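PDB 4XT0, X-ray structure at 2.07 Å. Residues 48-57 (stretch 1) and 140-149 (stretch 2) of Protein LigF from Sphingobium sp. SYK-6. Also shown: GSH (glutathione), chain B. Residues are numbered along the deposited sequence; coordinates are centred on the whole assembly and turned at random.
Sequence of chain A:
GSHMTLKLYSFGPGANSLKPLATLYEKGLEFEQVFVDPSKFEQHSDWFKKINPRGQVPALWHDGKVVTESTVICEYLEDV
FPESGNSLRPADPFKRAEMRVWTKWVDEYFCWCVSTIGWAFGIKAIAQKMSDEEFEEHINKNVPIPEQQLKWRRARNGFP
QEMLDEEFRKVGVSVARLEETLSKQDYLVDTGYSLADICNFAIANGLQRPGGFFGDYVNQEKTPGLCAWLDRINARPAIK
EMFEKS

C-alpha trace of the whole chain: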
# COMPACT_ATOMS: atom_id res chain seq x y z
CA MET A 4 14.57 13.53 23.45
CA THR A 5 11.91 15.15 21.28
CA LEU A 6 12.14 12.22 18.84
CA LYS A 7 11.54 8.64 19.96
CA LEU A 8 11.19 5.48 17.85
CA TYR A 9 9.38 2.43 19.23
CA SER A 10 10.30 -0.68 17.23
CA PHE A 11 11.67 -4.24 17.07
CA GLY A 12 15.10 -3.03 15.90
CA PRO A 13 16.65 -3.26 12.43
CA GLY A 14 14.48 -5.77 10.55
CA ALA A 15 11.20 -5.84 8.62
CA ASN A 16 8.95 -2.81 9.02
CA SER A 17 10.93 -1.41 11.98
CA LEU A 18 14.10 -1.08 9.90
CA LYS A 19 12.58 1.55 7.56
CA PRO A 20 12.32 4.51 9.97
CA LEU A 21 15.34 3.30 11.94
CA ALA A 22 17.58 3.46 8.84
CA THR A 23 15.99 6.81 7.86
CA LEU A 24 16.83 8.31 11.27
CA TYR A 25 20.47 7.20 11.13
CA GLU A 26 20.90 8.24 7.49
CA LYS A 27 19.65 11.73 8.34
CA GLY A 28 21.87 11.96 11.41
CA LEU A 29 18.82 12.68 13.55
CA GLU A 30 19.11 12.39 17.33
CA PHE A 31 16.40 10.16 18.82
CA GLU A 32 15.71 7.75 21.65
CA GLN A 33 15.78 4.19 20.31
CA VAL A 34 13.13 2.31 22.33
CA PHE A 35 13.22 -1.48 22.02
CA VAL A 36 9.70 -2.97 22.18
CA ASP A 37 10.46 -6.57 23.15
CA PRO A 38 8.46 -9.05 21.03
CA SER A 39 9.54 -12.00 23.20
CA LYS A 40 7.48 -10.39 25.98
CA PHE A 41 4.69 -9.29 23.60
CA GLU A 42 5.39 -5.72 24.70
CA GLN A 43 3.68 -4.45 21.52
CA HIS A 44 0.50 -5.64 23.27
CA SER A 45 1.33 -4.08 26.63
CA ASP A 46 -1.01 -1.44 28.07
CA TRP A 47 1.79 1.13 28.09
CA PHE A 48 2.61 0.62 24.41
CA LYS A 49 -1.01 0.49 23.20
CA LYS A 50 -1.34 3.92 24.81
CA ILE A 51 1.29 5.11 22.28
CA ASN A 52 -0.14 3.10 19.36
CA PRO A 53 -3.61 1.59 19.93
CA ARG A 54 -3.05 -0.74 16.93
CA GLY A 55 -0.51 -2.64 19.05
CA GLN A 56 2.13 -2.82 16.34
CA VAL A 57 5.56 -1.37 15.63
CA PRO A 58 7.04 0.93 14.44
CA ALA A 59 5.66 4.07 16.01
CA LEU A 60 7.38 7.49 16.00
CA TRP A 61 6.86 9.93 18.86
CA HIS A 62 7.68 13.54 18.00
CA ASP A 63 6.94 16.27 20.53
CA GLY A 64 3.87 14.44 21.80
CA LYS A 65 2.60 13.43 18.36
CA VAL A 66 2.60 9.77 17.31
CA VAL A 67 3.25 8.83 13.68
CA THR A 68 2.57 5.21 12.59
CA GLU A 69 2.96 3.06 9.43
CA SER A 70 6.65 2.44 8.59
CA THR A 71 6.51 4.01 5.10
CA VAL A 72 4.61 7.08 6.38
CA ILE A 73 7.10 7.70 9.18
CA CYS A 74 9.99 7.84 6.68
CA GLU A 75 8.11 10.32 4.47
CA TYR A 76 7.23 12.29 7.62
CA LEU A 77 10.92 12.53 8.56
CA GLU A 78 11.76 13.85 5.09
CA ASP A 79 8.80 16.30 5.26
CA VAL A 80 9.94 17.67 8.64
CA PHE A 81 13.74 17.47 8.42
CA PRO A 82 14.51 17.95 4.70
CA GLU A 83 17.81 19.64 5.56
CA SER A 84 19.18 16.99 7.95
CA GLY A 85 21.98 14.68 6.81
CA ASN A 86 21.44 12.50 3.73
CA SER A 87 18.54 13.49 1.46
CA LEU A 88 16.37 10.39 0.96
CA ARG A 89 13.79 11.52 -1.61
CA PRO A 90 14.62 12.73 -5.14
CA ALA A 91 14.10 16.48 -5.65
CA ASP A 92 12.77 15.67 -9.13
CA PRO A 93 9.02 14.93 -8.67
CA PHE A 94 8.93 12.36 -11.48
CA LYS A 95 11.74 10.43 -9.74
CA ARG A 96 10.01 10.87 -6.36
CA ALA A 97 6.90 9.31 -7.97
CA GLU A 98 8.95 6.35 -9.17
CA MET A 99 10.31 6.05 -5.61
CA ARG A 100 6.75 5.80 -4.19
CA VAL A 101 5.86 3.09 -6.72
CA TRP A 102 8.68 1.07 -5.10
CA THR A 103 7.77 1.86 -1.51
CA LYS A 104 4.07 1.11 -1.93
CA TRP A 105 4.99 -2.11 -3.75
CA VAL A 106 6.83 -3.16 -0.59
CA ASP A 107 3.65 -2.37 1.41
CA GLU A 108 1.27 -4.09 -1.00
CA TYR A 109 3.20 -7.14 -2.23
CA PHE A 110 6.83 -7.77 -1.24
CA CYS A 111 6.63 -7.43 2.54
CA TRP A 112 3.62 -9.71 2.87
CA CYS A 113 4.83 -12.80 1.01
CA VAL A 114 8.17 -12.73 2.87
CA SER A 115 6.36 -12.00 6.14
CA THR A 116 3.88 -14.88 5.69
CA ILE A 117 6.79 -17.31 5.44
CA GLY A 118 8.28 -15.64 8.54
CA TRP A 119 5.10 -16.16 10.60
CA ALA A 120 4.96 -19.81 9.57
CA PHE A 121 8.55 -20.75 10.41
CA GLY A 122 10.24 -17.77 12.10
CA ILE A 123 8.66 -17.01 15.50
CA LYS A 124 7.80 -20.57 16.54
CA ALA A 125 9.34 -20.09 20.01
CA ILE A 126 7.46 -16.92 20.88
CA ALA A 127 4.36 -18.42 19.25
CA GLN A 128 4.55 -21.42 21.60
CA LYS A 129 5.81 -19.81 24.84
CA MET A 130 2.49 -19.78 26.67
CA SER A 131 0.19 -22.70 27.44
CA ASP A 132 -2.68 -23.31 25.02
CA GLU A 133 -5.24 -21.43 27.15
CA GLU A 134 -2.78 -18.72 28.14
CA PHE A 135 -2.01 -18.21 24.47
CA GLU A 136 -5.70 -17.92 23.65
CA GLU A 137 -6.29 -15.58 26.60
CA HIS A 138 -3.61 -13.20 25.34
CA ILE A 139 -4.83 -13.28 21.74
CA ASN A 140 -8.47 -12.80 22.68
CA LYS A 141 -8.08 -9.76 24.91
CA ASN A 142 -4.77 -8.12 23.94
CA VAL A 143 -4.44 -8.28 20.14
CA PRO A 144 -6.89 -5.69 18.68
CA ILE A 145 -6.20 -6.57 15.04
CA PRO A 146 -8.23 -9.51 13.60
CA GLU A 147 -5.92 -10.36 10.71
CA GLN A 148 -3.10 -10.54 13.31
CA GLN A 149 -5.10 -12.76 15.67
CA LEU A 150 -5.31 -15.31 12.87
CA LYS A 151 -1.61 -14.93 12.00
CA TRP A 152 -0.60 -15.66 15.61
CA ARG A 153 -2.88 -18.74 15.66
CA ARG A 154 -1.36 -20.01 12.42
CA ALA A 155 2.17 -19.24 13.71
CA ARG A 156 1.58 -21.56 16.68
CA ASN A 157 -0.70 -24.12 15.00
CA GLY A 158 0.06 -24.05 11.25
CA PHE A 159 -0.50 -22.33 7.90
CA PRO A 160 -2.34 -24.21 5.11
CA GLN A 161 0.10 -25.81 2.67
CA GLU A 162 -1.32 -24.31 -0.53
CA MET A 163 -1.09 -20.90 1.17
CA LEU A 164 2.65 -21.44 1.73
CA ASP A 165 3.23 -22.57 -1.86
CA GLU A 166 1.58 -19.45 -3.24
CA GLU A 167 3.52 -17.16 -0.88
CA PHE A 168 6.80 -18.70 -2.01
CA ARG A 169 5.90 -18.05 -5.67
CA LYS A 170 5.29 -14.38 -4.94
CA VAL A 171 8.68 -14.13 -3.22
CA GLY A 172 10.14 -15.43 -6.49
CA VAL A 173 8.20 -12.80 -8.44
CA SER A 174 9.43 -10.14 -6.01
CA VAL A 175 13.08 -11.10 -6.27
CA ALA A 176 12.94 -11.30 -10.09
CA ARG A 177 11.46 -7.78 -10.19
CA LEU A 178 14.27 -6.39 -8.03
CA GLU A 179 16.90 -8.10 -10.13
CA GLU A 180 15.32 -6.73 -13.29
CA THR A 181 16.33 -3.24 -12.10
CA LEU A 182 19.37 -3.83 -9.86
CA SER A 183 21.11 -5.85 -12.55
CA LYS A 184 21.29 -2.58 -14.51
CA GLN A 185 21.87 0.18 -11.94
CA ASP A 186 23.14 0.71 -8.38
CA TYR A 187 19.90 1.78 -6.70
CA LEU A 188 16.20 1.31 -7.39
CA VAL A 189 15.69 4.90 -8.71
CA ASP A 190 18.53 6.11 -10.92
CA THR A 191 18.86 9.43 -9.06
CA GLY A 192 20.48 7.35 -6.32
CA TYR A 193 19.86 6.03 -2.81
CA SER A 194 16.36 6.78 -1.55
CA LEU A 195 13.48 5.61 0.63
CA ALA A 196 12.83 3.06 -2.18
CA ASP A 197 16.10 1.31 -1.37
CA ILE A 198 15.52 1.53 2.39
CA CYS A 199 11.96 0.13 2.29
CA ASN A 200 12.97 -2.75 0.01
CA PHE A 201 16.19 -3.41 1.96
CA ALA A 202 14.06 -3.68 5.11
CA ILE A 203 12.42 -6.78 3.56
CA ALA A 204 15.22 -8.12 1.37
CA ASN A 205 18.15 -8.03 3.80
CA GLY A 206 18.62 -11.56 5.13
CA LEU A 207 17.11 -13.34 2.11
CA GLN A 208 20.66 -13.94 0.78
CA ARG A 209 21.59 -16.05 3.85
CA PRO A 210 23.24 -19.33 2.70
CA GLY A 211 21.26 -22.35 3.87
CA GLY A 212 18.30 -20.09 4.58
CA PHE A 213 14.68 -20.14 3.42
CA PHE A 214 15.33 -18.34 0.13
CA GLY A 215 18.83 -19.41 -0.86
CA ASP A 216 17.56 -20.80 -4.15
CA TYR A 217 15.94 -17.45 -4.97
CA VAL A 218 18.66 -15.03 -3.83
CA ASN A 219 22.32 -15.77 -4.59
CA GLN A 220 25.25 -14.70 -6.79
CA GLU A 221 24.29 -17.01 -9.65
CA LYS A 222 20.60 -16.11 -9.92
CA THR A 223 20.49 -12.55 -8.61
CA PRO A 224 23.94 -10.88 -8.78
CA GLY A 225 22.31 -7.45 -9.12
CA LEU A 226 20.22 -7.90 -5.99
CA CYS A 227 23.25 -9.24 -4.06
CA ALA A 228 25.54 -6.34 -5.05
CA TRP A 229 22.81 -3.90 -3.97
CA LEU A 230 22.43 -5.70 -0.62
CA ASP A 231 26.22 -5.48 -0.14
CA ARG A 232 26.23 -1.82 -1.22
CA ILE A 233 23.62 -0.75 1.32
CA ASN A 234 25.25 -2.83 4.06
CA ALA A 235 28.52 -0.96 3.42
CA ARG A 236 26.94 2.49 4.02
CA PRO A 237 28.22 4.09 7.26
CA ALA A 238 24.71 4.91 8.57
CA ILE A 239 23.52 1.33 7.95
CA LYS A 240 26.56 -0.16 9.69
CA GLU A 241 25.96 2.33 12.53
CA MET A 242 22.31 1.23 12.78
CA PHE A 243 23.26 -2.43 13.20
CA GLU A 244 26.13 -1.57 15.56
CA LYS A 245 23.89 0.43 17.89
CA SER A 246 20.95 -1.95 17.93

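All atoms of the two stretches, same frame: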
# COMPACT_ATOMS: atom_id res chain seq x y z
N PHE A 48 2.29 0.36 25.81
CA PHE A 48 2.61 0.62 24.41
C PHE A 48 1.35 0.92 23.59
O PHE A 48 1.39 1.74 22.67
CB PHE A 48 3.39 -0.52 23.75
CG PHE A 48 3.68 -0.25 22.29
CD1 PHE A 48 4.59 0.74 21.94
CD2 PHE A 48 3.00 -0.92 21.28
CE1 PHE A 48 4.84 1.05 20.59
CE2 PHE A 48 3.25 -0.62 19.94
CZ PHE A 48 4.17 0.36 19.60
N LYS A 49 0.24 0.27 23.93
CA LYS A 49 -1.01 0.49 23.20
C LYS A 49 -1.56 1.90 23.48
O LYS A 49 -2.39 2.42 22.73
CB LYS A 49 -2.04 -0.58 23.56
CG LYS A 49 -1.71 -1.95 22.97
CD LYS A 49 -2.82 -2.99 23.14
CE LYS A 49 -2.99 -3.41 24.59
NZ LYS A 49 -3.96 -4.53 24.72
N LYS A 50 -1.07 2.51 24.55
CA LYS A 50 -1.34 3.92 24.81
C LYS A 50 -0.64 4.81 23.76
O LYS A 50 -1.18 5.83 23.34
CB LYS A 50 -0.87 4.26 26.23
CG LYS A 50 -0.76 5.73 26.56
CD LYS A 50 0.38 5.95 27.55
CE LYS A 50 1.73 5.66 26.88
NZ LYS A 50 2.63 4.78 27.69
N ILE A 51 0.55 4.40 23.33
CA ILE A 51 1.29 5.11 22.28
C ILE A 51 0.70 4.81 20.89
O ILE A 51 0.42 5.72 20.10
CB ILE A 51 2.78 4.74 22.31
CG1 ILE A 51 3.39 5.21 23.64
CG2 ILE A 51 3.53 5.33 21.14
CD1 ILE A 51 4.72 4.58 23.95
N ASN A 52 0.50 3.52 20.60
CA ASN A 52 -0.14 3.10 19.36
C ASN A 52 -1.23 2.07 19.65
O ASN A 52 -0.94 0.90 19.90
CB ASN A 52 0.90 2.52 18.40
CG ASN A 52 0.28 1.97 17.13
OD1 ASN A 52 -0.87 2.28 16.80
ND2 ASN A 52 1.04 1.15 16.41
N PRO A 53 -2.50 2.50 19.59
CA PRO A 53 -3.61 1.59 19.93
C PRO A 53 -3.70 0.37 19.00
O PRO A 53 -4.37 -0.60 19.34
CB PRO A 53 -4.84 2.48 19.80
CG PRO A 53 -4.32 3.87 20.00
CD PRO A 53 -2.98 3.86 19.33
N ARG A 54 -3.04 0.41 17.84
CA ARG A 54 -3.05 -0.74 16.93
C ARG A 54 -2.23 -1.91 17.51
O ARG A 54 -2.42 -3.06 17.12
CB ARG A 54 -2.50 -0.35 15.56
CG ARG A 54 -3.31 0.73 14.82
CD ARG A 54 -4.45 0.12 14.03
NE ARG A 54 -3.99 -0.78 12.96
CZ ARG A 54 -4.81 -1.44 12.14
NH1 ARG A 54 -6.12 -1.30 12.26
NH2 ARG A 54 -4.31 -2.23 11.21
N GLY A 55 -1.33 -1.60 18.42
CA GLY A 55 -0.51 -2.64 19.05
C GLY A 55 0.53 -3.23 18.12
O GLY A 55 0.85 -4.43 18.19
N GLN A 56 1.08 -2.39 17.24
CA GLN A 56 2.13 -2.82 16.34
C GLN A 56 3.24 -1.78 16.26
O GLN A 56 3.06 -0.61 16.60
CB GLN A 56 1.57 -3.10 14.94
CG GLN A 56 0.86 -4.45 14.84
CD GLN A 56 0.54 -4.86 13.42
OE1 GLN A 56 0.01 -4.08 12.64
NE2 GLN A 56 0.88 -6.11 13.07
N VAL A 57 4.41 -2.24 15.82
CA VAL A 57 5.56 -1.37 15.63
C VAL A 57 5.79 -1.25 14.12
O VAL A 57 5.36 -2.12 13.37
CB VAL A 57 6.82 -1.91 16.35
CG1 VAL A 57 6.61 -1.97 17.87
CG2 VAL A 57 7.23 -3.29 15.79
N ASN A 140 -7.08 -13.20 22.64
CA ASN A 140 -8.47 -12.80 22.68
C ASN A 140 -8.71 -11.43 23.30
O ASN A 140 -9.66 -10.74 22.93
CB ASN A 140 -9.31 -13.85 23.41
CG ASN A 140 -9.64 -15.04 22.54
OD1 ASN A 140 -9.70 -14.92 21.31
ND2 ASN A 140 -9.85 -16.20 23.16
N LYS A 141 -7.85 -11.03 24.24
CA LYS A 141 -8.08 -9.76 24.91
C LYS A 141 -6.99 -8.70 24.69
O LYS A 141 -7.16 -7.55 25.11
CB LYS A 141 -8.25 -10.00 26.41
CG LYS A 141 -6.97 -10.18 27.19
CD LYS A 141 -7.04 -9.41 28.50
CE LYS A 141 -5.79 -9.61 29.35
NZ LYS A 141 -5.80 -8.72 30.55
N ASN A 142 -5.89 -9.05 24.02
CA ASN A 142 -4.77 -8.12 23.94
C ASN A 142 -4.25 -7.83 22.53
O ASN A 142 -3.37 -6.99 22.35
CB ASN A 142 -3.61 -8.62 24.81
CG ASN A 142 -4.01 -8.77 26.26
OD1 ASN A 142 -4.83 -8.00 26.76
ND2 ASN A 142 -3.45 -9.76 26.94
N VAL A 143 -4.79 -8.52 21.54
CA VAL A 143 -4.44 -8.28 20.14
C VAL A 143 -5.66 -7.72 19.40
O VAL A 143 -6.53 -8.48 18.97
CB VAL A 143 -3.95 -9.57 19.44
CG1 VAL A 143 -3.48 -9.27 18.02
CG2 VAL A 143 -2.83 -10.21 20.25
N PRO A 144 -5.72 -6.38 19.26
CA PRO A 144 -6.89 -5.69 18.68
C PRO A 144 -7.19 -6.09 17.24
O PRO A 144 -8.35 -6.15 16.83
CB PRO A 144 -6.48 -4.21 18.74
CG PRO A 144 -5.43 -4.13 19.82
CD PRO A 144 -4.69 -5.44 19.74
N ILE A 145 -6.14 -6.39 16.48
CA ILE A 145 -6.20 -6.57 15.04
C ILE A 145 -6.55 -8.01 14.63
O ILE A 145 -5.80 -8.94 14.95
CB ILE A 145 -4.86 -6.18 14.38
CG1 ILE A 145 -4.07 -5.22 15.29
CG2 ILE A 145 -5.09 -5.60 13.00
CD1 ILE A 145 -3.20 -5.91 16.35
N PRO A 146 -7.67 -8.19 13.92
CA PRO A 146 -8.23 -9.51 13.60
C PRO A 146 -7.32 -10.33 12.70
O PRO A 146 -7.08 -11.52 12.97
CB PRO A 146 -9.55 -9.17 12.88
CG PRO A 146 -9.85 -7.76 13.28
CD PRO A 146 -8.53 -7.10 13.44
N GLU A 147 -6.83 -9.71 11.64
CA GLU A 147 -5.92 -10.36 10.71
C GLU A 147 -4.66 -10.86 11.44
O GLU A 147 -4.06 -11.86 11.04
CB GLU A 147 -5.54 -9.40 9.56
CG GLU A 147 -6.65 -9.16 8.50
CD GLU A 147 -7.80 -8.29 8.99
OE1 GLU A 147 -7.60 -7.50 9.94
OE2 GLU A 147 -8.92 -8.39 8.43
N GLN A 148 -4.28 -10.17 12.52
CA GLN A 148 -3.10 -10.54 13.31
C GLN A 148 -3.42 -11.64 14.33
O GLN A 148 -2.56 -12.42 14.69
CB GLN A 148 -2.52 -9.31 14.02
CG GLN A 148 -2.09 -8.18 13.09
CD GLN A 148 -1.07 -8.63 12.06
OE1 GLN A 148 -1.23 -8.41 10.86
NE2 GLN A 148 0.01 -9.26 12.53
N GLN A 149 -4.67 -11.68 14.79
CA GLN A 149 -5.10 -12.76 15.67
C GLN A 149 -4.96 -14.09 14.95
O GLN A 149 -4.48 -15.07 15.52
CB GLN A 149 -6.55 -12.55 16.12
CG GLN A 149 -6.71 -11.48 17.17
CD GLN A 149 -8.14 -11.04 17.32
OE1 GLN A 149 -8.90 -11.04 16.35
NE2 GLN A 149 -8.54 -10.67 18.54
N1 GSH B . 1.47 -1.46 8.01
CA1 GSH B . 2.29 -1.45 9.23
C1 GSH B . 3.61 -0.72 9.03
O11 GSH B . 4.11 -0.09 9.95
O12 GSH B . 4.26 -0.76 7.86
CB1 GSH B . 2.58 -2.92 9.62
CG1 GSH B . 3.29 -2.92 10.97
CD1 GSH B . 3.69 -4.34 11.34
OE1 GSH B . 3.28 -5.28 10.69
N2 GSH B . 4.50 -4.54 12.40
CA2 GSH B . 4.90 -5.90 12.79
C2 GSH B . 4.39 -6.19 14.18
O2 GSH B . 4.18 -5.26 14.94
CB2 GSH B . 6.44 -5.98 12.82
SG2 GSH B . 7.17 -5.92 11.16
N3 GSH B . 4.19 -7.47 14.60
CA3 GSH B . 3.73 -7.70 15.98
C3 GSH B . 2.29 -8.18 16.08
O31 GSH B . 1.93 -8.72 17.10
O32 GSH B . 1.43 -8.02 15.06
O HOH W 1 0.76 -6.62 9.74

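The two stretches, at least 90 residues apart in sequence wherever they touch, bury 340 Å² between them, and a single weak hydrogen bond is the one direct polar link. It lies at the end of the helix that enters stretch 2. There the carbonyl of N142 accepts from the ammonium of K49, with NZ of K49 3.5 Å from O of N142. The CA-to-CB bond of K49 points toward stretch 2, and the long side chain reaches across to the end of the helix, its CD 4.4 Å from CG of P144.

V143 leaves the helical conformation and turns its side chain away, and the chain then presents P144 and I145. The P144 ring packs against the type I turn from N52 to G55, its CG 3.7 Å from O of P53. The turn is braced internally by N52, whose OD1 accepts from N of R54 (3.0 Å) and whose ND2 donates to O of Q56 (2.7 Å). At G55 a side chain would point toward stretch 2, and an ideal CB would sit only 3.7 Å from CD of P144; the positive phi also favours glycine.

I145, at the N-cap position of the next helix, gives up the most surface. Its CD1 approaches O of R54 to 3.1 Å, while its CG2 lies over one face of the R54 guanidinium, 3.9 Å from NH2 of R54, so a methyl group packs on one face of the flat cationic group.

One turn into the helix, Q148 meets Q56. Their NE2 atoms are 3.3 Å apart, but both are donors, and glutathione reconciles them: its O32 accepts from NE2 of Q56 at 2.8 Å and, weakly, from NE2 of Q148 at 3.2 Å. A water adds a second bridge, donating to OE1 of Q148 (2.9 Å from the water O) and weakly accepting from Q56.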